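Local coordinates for 4-alpha-glucanotransferase (Aquifex aeolicus, PDB 1TZ7), which belongs to the amylomaltase or disproportionating-enzyme (D-enzyme) family, built on a parallel beta/alpha barrel with added helical elements, at residues L141-L152 with F195-F206. Residues are numbered along the deposited sequence; the frame is centred on the assembly and turned at random.
Sequences LEDFLKEHSYWL and FYFHVFVQFVFF
The hydroxyl of Y196 donates to the carboxylate of E142, with OH 2.9 Å from OE1 and directed at its syn lone pair; the carboxylate meets the ring at its edge. A bend at chi2 turns the E142 chain back to this hydroxyl. The remainder is mostly apolar and aromatic. L141 is a knob among Y196, V199, F200 and F203: CD2 presses on V199 CG2 at 3.5 Å, while CD1 lies over a face of F203, 4.0 Å from the ring centroid, in a CH-pi contact. F144 fills the next hole, among V199, Q202, F203 and F206. Its CG, anti to the backbone N (chi1 -176°), carries the ring in toward the other helix, where one face takes F203 CA and the opposite face H148 CD2. The F203 ring turns its edge to F144 in a T-shaped pair, planes at 85°, and F144 in turn offers its edge to the face of F206 in an offset edge-to-face pair. W151 extends this aromatic cluster, its CZ2 3.8 Å from F206 CE1. Its ring edge also reaches Q202 OE1, which accepts a hydrogen bond from the backbone N of G86. Residues 141-147 cross residues 195-206 at 81°; after the break at H148, helix 149-165 continues the packing through L152 and A156, and helix 117-133 covers F200 through A131; beyond this contact helix 192-218 leads into strand 222-227 of the barrel.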
loop_
_atom_site.group_PDB
_atom_site.type_symbol
_atom_site.label_atom_id
_atom_site.label_comp_id
_atom_site.label_asym_id
_atom_site.label_seq_id
_atom_site.Cartn_x
_atom_site.Cartn_y
_atom_site.Cartn_z
ATOM N N LEU A 141 27.285 -0.583 0.706
ATOM C CA LEU A 141 26.373 0.504 1.043
ATOM C C LEU A 141 26.508 1.671 0.059
ATOM O O LEU A 141 25.535 2.363 -0.227
ATOM C CB LEU A 141 26.637 0.996 2.475
ATOM C CG LEU A 141 25.494 0.803 3.473
ATOM C CD1 LEU A 141 25.114 -0.672 3.599
ATOM C CD2 LEU A 141 25.876 1.378 4.829
ATOM N N GLU A 142 27.720 1.877 -0.456
ATOM C CA GLU A 142 27.995 3.009 -1.351
ATOM C C GLU A 142 27.381 2.785 -2.738
ATOM O O GLU A 142 26.900 3.724 -3.370
ATOM C CB GLU A 142 29.510 3.239 -1.477
ATOM C CG GLU A 142 29.921 4.705 -1.421
ATOM C CD GLU A 142 29.629 5.346 -0.073
ATOM O OE1 GLU A 142 28.865 6.335 -0.037
ATOM O OE2 GLU A 142 30.163 4.861 0.947
ATOM N N ASP A 143 27.399 1.537 -3.201
ATOM C CA ASP A 143 26.753 1.173 -4.468
ATOM C C ASP A 143 25.238 1.302 -4.353
ATOM O O ASP A 143 24.568 1.730 -5.291
ATOM C CB ASP A 143 27.123 -0.262 -4.866
ATOM C CG ASP A 143 28.579 -0.394 -5.298
ATOM O OD1 ASP A 143 29.417 0.412 -4.840
ATOM O OD2 ASP A 143 28.973 -1.274 -6.092
ATOM N N PHE A 144 24.707 0.924 -3.193
ATOM C CA PHE A 144 23.278 1.038 -2.924
ATOM C C PHE A 144 22.845 2.501 -2.947
ATOM O O PHE A 144 21.814 2.840 -3.517
ATOM C CB PHE A 144 22.949 0.411 -1.564
ATOM C CG PHE A 144 21.482 0.388 -1.246
ATOM C CD1 PHE A 144 20.636 -0.524 -1.865
ATOM C CD2 PHE A 144 20.945 1.277 -0.320
ATOM C CE1 PHE A 144 19.281 -0.547 -1.569
ATOM C CE2 PHE A 144 19.590 1.256 -0.022
ATOM C CZ PHE A 144 18.760 0.346 -0.646
ATOM N N LEU A 145 23.650 3.361 -2.333
ATOM C CA LEU A 145 23.344 4.793 -2.253
ATOM C C LEU A 145 23.287 5.431 -3.638
ATOM O O LEU A 145 22.447 6.292 -3.897
ATOM C CB LEU A 145 24.392 5.519 -1.398
ATOM C CG LEU A 145 23.962 5.879 0.024
ATOM C CD1 LEU A 145 25.170 6.292 0.850
ATOM C CD2 LEU A 145 22.916 6.986 0.010
ATOM N N LYS A 146 24.193 5.010 -4.520
ATOM C CA LYS A 146 24.231 5.524 -5.886
ATOM C C LYS A 146 22.966 5.131 -6.640
ATOM O O LYS A 146 22.352 5.958 -7.300
ATOM C CB LYS A 146 25.469 4.993 -6.626
ATOM C CG LYS A 146 26.791 5.558 -6.112
ATOM C CD LYS A 146 27.064 6.964 -6.664
ATOM C CE LYS A 146 28.460 7.066 -7.279
ATOM N NZ LYS A 146 29.533 6.773 -6.288
ATOM N N GLU A 147 22.581 3.861 -6.528
ATOM C CA GLU A 147 21.363 3.358 -7.178
ATOM C C GLU A 147 20.132 4.167 -6.761
ATOM O O GLU A 147 19.266 4.456 -7.587
ATOM C CB GLU A 147 21.152 1.868 -6.850
ATOM C CG GLU A 147 20.103 1.179 -7.727
ATOM C CD GLU A 147 19.756 -0.227 -7.245
ATOM O OE1 GLU A 147 20.510 -0.781 -6.415
ATOM O OE2 GLU A 147 18.728 -0.774 -7.700
ATOM N N HIS A 148 20.068 4.536 -5.475
ATOM C CA HIS A 148 18.876 5.199 -4.907
ATOM C C HIS A 148 19.163 6.653 -4.546
ATOM O O HIS A 148 18.525 7.211 -3.670
ATOM C CB HIS A 148 18.382 4.427 -3.669
ATOM C CG HIS A 148 18.102 2.992 -3.949
ATOM N ND1 HIS A 148 16.969 2.571 -4.609
ATOM C CD2 HIS A 148 18.827 1.878 -3.700
ATOM C CE1 HIS A 148 17.005 1.258 -4.741
ATOM N NE2 HIS A 148 18.119 0.814 -4.197
ATOM N N SER A 149 20.125 7.261 -5.245
ATOM C CA SER A 149 20.595 8.617 -4.922
ATOM C C SER A 149 19.462 9.650 -4.942
ATOM O O SER A 149 19.496 10.636 -4.204
ATOM C CB SER A 149 21.688 9.044 -5.908
ATOM O OG SER A 149 21.211 9.000 -7.246
ATOM N N TYR A 150 18.469 9.418 -5.792
ATOM C CA TYR A 150 17.404 10.390 -6.026
ATOM C C TYR A 150 16.494 10.612 -4.780
ATOM O O TYR A 150 15.857 11.658 -4.659
ATOM C CB TYR A 150 16.546 9.973 -7.254
ATOM C CG TYR A 150 16.052 8.538 -7.213
ATOM C CD1 TYR A 150 14.754 8.243 -6.831
ATOM C CD2 TYR A 150 16.894 7.472 -7.560
ATOM C CE1 TYR A 150 14.293 6.931 -6.790
ATOM C CE2 TYR A 150 16.442 6.156 -7.518
ATOM C CZ TYR A 150 15.144 5.894 -7.130
ATOM O OH TYR A 150 14.682 4.588 -7.083
ATOM N N TRP A 151 16.443 9.627 -3.866
ATOM C CA TRP A 151 15.598 9.751 -2.651
ATOM C C TRP A 151 16.344 9.466 -1.326
ATOM O O TRP A 151 15.993 10.025 -0.286
ATOM C CB TRP A 151 14.367 8.843 -2.754
ATOM C CG TRP A 151 14.677 7.377 -2.651
ATOM C CD1 TRP A 151 14.973 6.532 -3.676
ATOM C CD2 TRP A 151 14.714 6.582 -1.458
ATOM N NE1 TRP A 151 15.196 5.262 -3.200
ATOM C CE2 TRP A 151 15.043 5.266 -1.840
ATOM C CE3 TRP A 151 14.505 6.850 -0.103
ATOM C CZ2 TRP A 151 15.167 4.226 -0.919
ATOM C CZ3 TRP A 151 14.629 5.810 0.812
ATOM C CH2 TRP A 151 14.956 4.521 0.397
ATOM N N LEU A 152 17.357 8.601 -1.367
ATOM C CA LEU A 152 17.896 7.999 -0.140
ATOM C C LEU A 152 18.856 8.931 0.608
ATOM O O LEU A 152 18.902 8.918 1.828
ATOM C CB LEU A 152 18.590 6.675 -0.449
ATOM C CG LEU A 152 19.211 5.945 0.753
ATOM C CD1 LEU A 152 18.190 5.722 1.869
ATOM C CD2 LEU A 152 19.814 4.626 0.310
ATOM N N PHE A 195 23.627 9.055 9.666
ATOM C CA PHE A 195 23.198 9.043 8.273
ATOM C C PHE A 195 23.335 7.638 7.701
ATOM O O PHE A 195 22.408 7.117 7.086
ATOM C CB PHE A 195 24.033 10.043 7.452
ATOM C CG PHE A 195 23.907 9.870 5.956
ATOM C CD1 PHE A 195 22.843 10.434 5.263
ATOM C CD2 PHE A 195 24.864 9.156 5.243
ATOM C CE1 PHE A 195 22.733 10.281 3.890
ATOM C CE2 PHE A 195 24.755 9.001 3.869
ATOM C CZ PHE A 195 23.691 9.562 3.194
ATOM N N TYR A 196 24.491 7.025 7.926
ATOM C CA TYR A 196 24.808 5.745 7.308
ATOM C C TYR A 196 24.073 4.578 7.978
ATOM O O TYR A 196 23.901 3.522 7.372
ATOM C CB TYR A 196 26.320 5.500 7.328
ATOM C CG TYR A 196 27.027 6.007 6.089
ATOM C CD1 TYR A 196 26.865 5.369 4.864
ATOM C CD2 TYR A 196 27.847 7.127 6.141
ATOM C CE1 TYR A 196 27.506 5.830 3.722
ATOM C CE2 TYR A 196 28.494 7.598 5.004
ATOM C CZ TYR A 196 28.319 6.943 3.798
ATOM O OH TYR A 196 28.955 7.402 2.669
ATOM N N PHE A 197 23.640 4.770 9.226
ATOM C CA PHE A 197 22.782 3.783 9.883
ATOM C C PHE A 197 21.455 3.679 9.150
ATOM O O PHE A 197 20.920 2.594 8.979
ATOM C CB PHE A 197 22.531 4.148 11.355
ATOM C CG PHE A 197 21.375 3.393 11.978
ATOM C CD1 PHE A 197 21.532 2.073 12.394
ATOM C CD2 PHE A 197 20.130 3.998 12.131
ATOM C CE1 PHE A 197 20.464 1.370 12.962
ATOM C CE2 PHE A 197 19.061 3.297 12.698
ATOM C CZ PHE A 197 19.234 1.984 13.111
ATOM N N HIS A 198 20.932 4.820 8.720
ATOM C CA HIS A 198 19.622 4.866 8.089
ATOM C C HIS A 198 19.646 4.380 6.649
ATOM O O HIS A 198 18.658 3.838 6.163
ATOM C CB HIS A 198 19.033 6.265 8.195
ATOM C CG HIS A 198 18.626 6.619 9.582
ATOM N ND1 HIS A 198 17.691 5.891 10.284
ATOM C CD2 HIS A 198 19.055 7.590 10.421
ATOM C CE1 HIS A 198 17.546 6.409 11.488
ATOM N NE2 HIS A 198 18.363 7.442 11.597
ATOM N N VAL A 199 20.777 4.550 5.964
ATOM C CA VAL A 199 20.933 3.934 4.640
ATOM C C VAL A 199 21.120 2.421 4.787
ATOM O O VAL A 199 20.617 1.654 3.984
ATOM C CB VAL A 199 22.128 4.560 3.792
ATOM C CG1 VAL A 199 22.356 6.017 4.151
ATOM C CG2 VAL A 199 23.393 3.755 3.955
ATOM N N PHE A 200 21.833 2.010 5.839
ATOM C CA PHE A 200 22.027 0.585 6.142
ATOM C C PHE A 200 20.691 -0.119 6.372
ATOM O O PHE A 200 20.488 -1.234 5.909
ATOM C CB PHE A 200 22.925 0.414 7.380
ATOM C CG PHE A 200 22.882 -0.973 7.981
ATOM C CD1 PHE A 200 23.606 -2.014 7.416
ATOM C CD2 PHE A 200 22.113 -1.233 9.113
ATOM C CE1 PHE A 200 23.567 -3.291 7.968
ATOM C CE2 PHE A 200 22.071 -2.507 9.666
ATOM C CZ PHE A 200 22.799 -3.534 9.092
ATOM N N VAL A 201 19.785 0.541 7.089
ATOM C CA VAL A 201 18.454 -0.016 7.341
ATOM C C VAL A 201 17.684 -0.189 6.022
ATOM O O VAL A 201 17.045 -1.213 5.796
ATOM C CB VAL A 201 17.631 0.885 8.318
ATOM C CG1 VAL A 201 16.165 0.465 8.339
ATOM C CG2 VAL A 201 18.218 0.823 9.716
ATOM N N GLN A 202 17.763 0.818 5.159
ATOM C CA GLN A 202 17.121 0.757 3.848
ATOM C C GLN A 202 17.779 -0.298 2.958
ATOM O O GLN A 202 17.105 -1.000 2.218
ATOM C CB GLN A 202 17.175 2.123 3.169
ATOM C CG GLN A 202 16.274 3.161 3.810
ATOM C CD GLN A 202 14.853 2.680 3.946
ATOM O OE1 GLN A 202 14.213 2.356 2.957
ATOM N NE2 GLN A 202 14.359 2.621 5.174
ATOM N N PHE A 203 19.100 -0.394 3.040
ATOM C CA PHE A 203 19.855 -1.428 2.331
ATOM C C PHE A 203 19.324 -2.824 2.692
ATOM O O PHE A 203 18.996 -3.624 1.812
ATOM C CB PHE A 203 21.342 -1.316 2.688
ATOM C CG PHE A 203 22.192 -2.447 2.157
ATOM C CD1 PHE A 203 22.665 -3.440 3.011
ATOM C CD2 PHE A 203 22.534 -2.507 0.814
ATOM C CE1 PHE A 203 23.459 -4.478 2.526
ATOM C CE2 PHE A 203 23.330 -3.550 0.327
ATOM C CZ PHE A 203 23.786 -4.530 1.185
ATOM N N VAL A 204 19.231 -3.100 3.988
ATOM C CA VAL A 204 18.765 -4.397 4.463
ATOM C C VAL A 204 17.363 -4.695 3.942
ATOM O O VAL A 204 17.076 -5.814 3.533
ATOM C CB VAL A 204 18.758 -4.472 6.013
ATOM C CG1 VAL A 204 18.069 -5.755 6.490
ATOM C CG2 VAL A 204 20.182 -4.398 6.557
ATOM N N PHE A 205 16.492 -3.685 3.958
ATOM C CA PHE A 205 15.105 -3.873 3.541
ATOM C C PHE A 205 15.019 -4.206 2.056
ATOM O O PHE A 205 14.343 -5.153 1.663
ATOM C CB PHE A 205 14.267 -2.623 3.830
ATOM C CG PHE A 205 12.853 -2.717 3.315
ATOM C CD1 PHE A 205 11.820 -3.128 4.151
ATOM C CD2 PHE A 205 12.559 -2.415 1.988
ATOM C CE1 PHE A 205 10.519 -3.227 3.677
ATOM C CE2 PHE A 205 11.263 -2.512 1.512
ATOM C CZ PHE A 205 10.240 -2.919 2.360
ATOM N N PHE A 206 15.703 -3.411 1.238
ATOM C CA PHE A 206 15.559 -3.487 -0.205
ATOM C C PHE A 206 16.240 -4.738 -0.765
ATOM O O PHE A 206 15.810 -5.284 -1.776
ATOM C CB PHE A 206 16.129 -2.224 -0.868
ATOM C CG PHE A 206 15.125 -1.102 -1.003
ATOM C CD1 PHE A 206 14.856 -0.254 0.071
ATOM C CD2 PHE A 206 14.448 -0.898 -2.197
ATOM C CE1 PHE A 206 13.930 0.777 -0.051
ATOM C CE2 PHE A 206 13.523 0.133 -2.320
ATOM C CZ PHE A 206 13.265 0.968 -1.244
#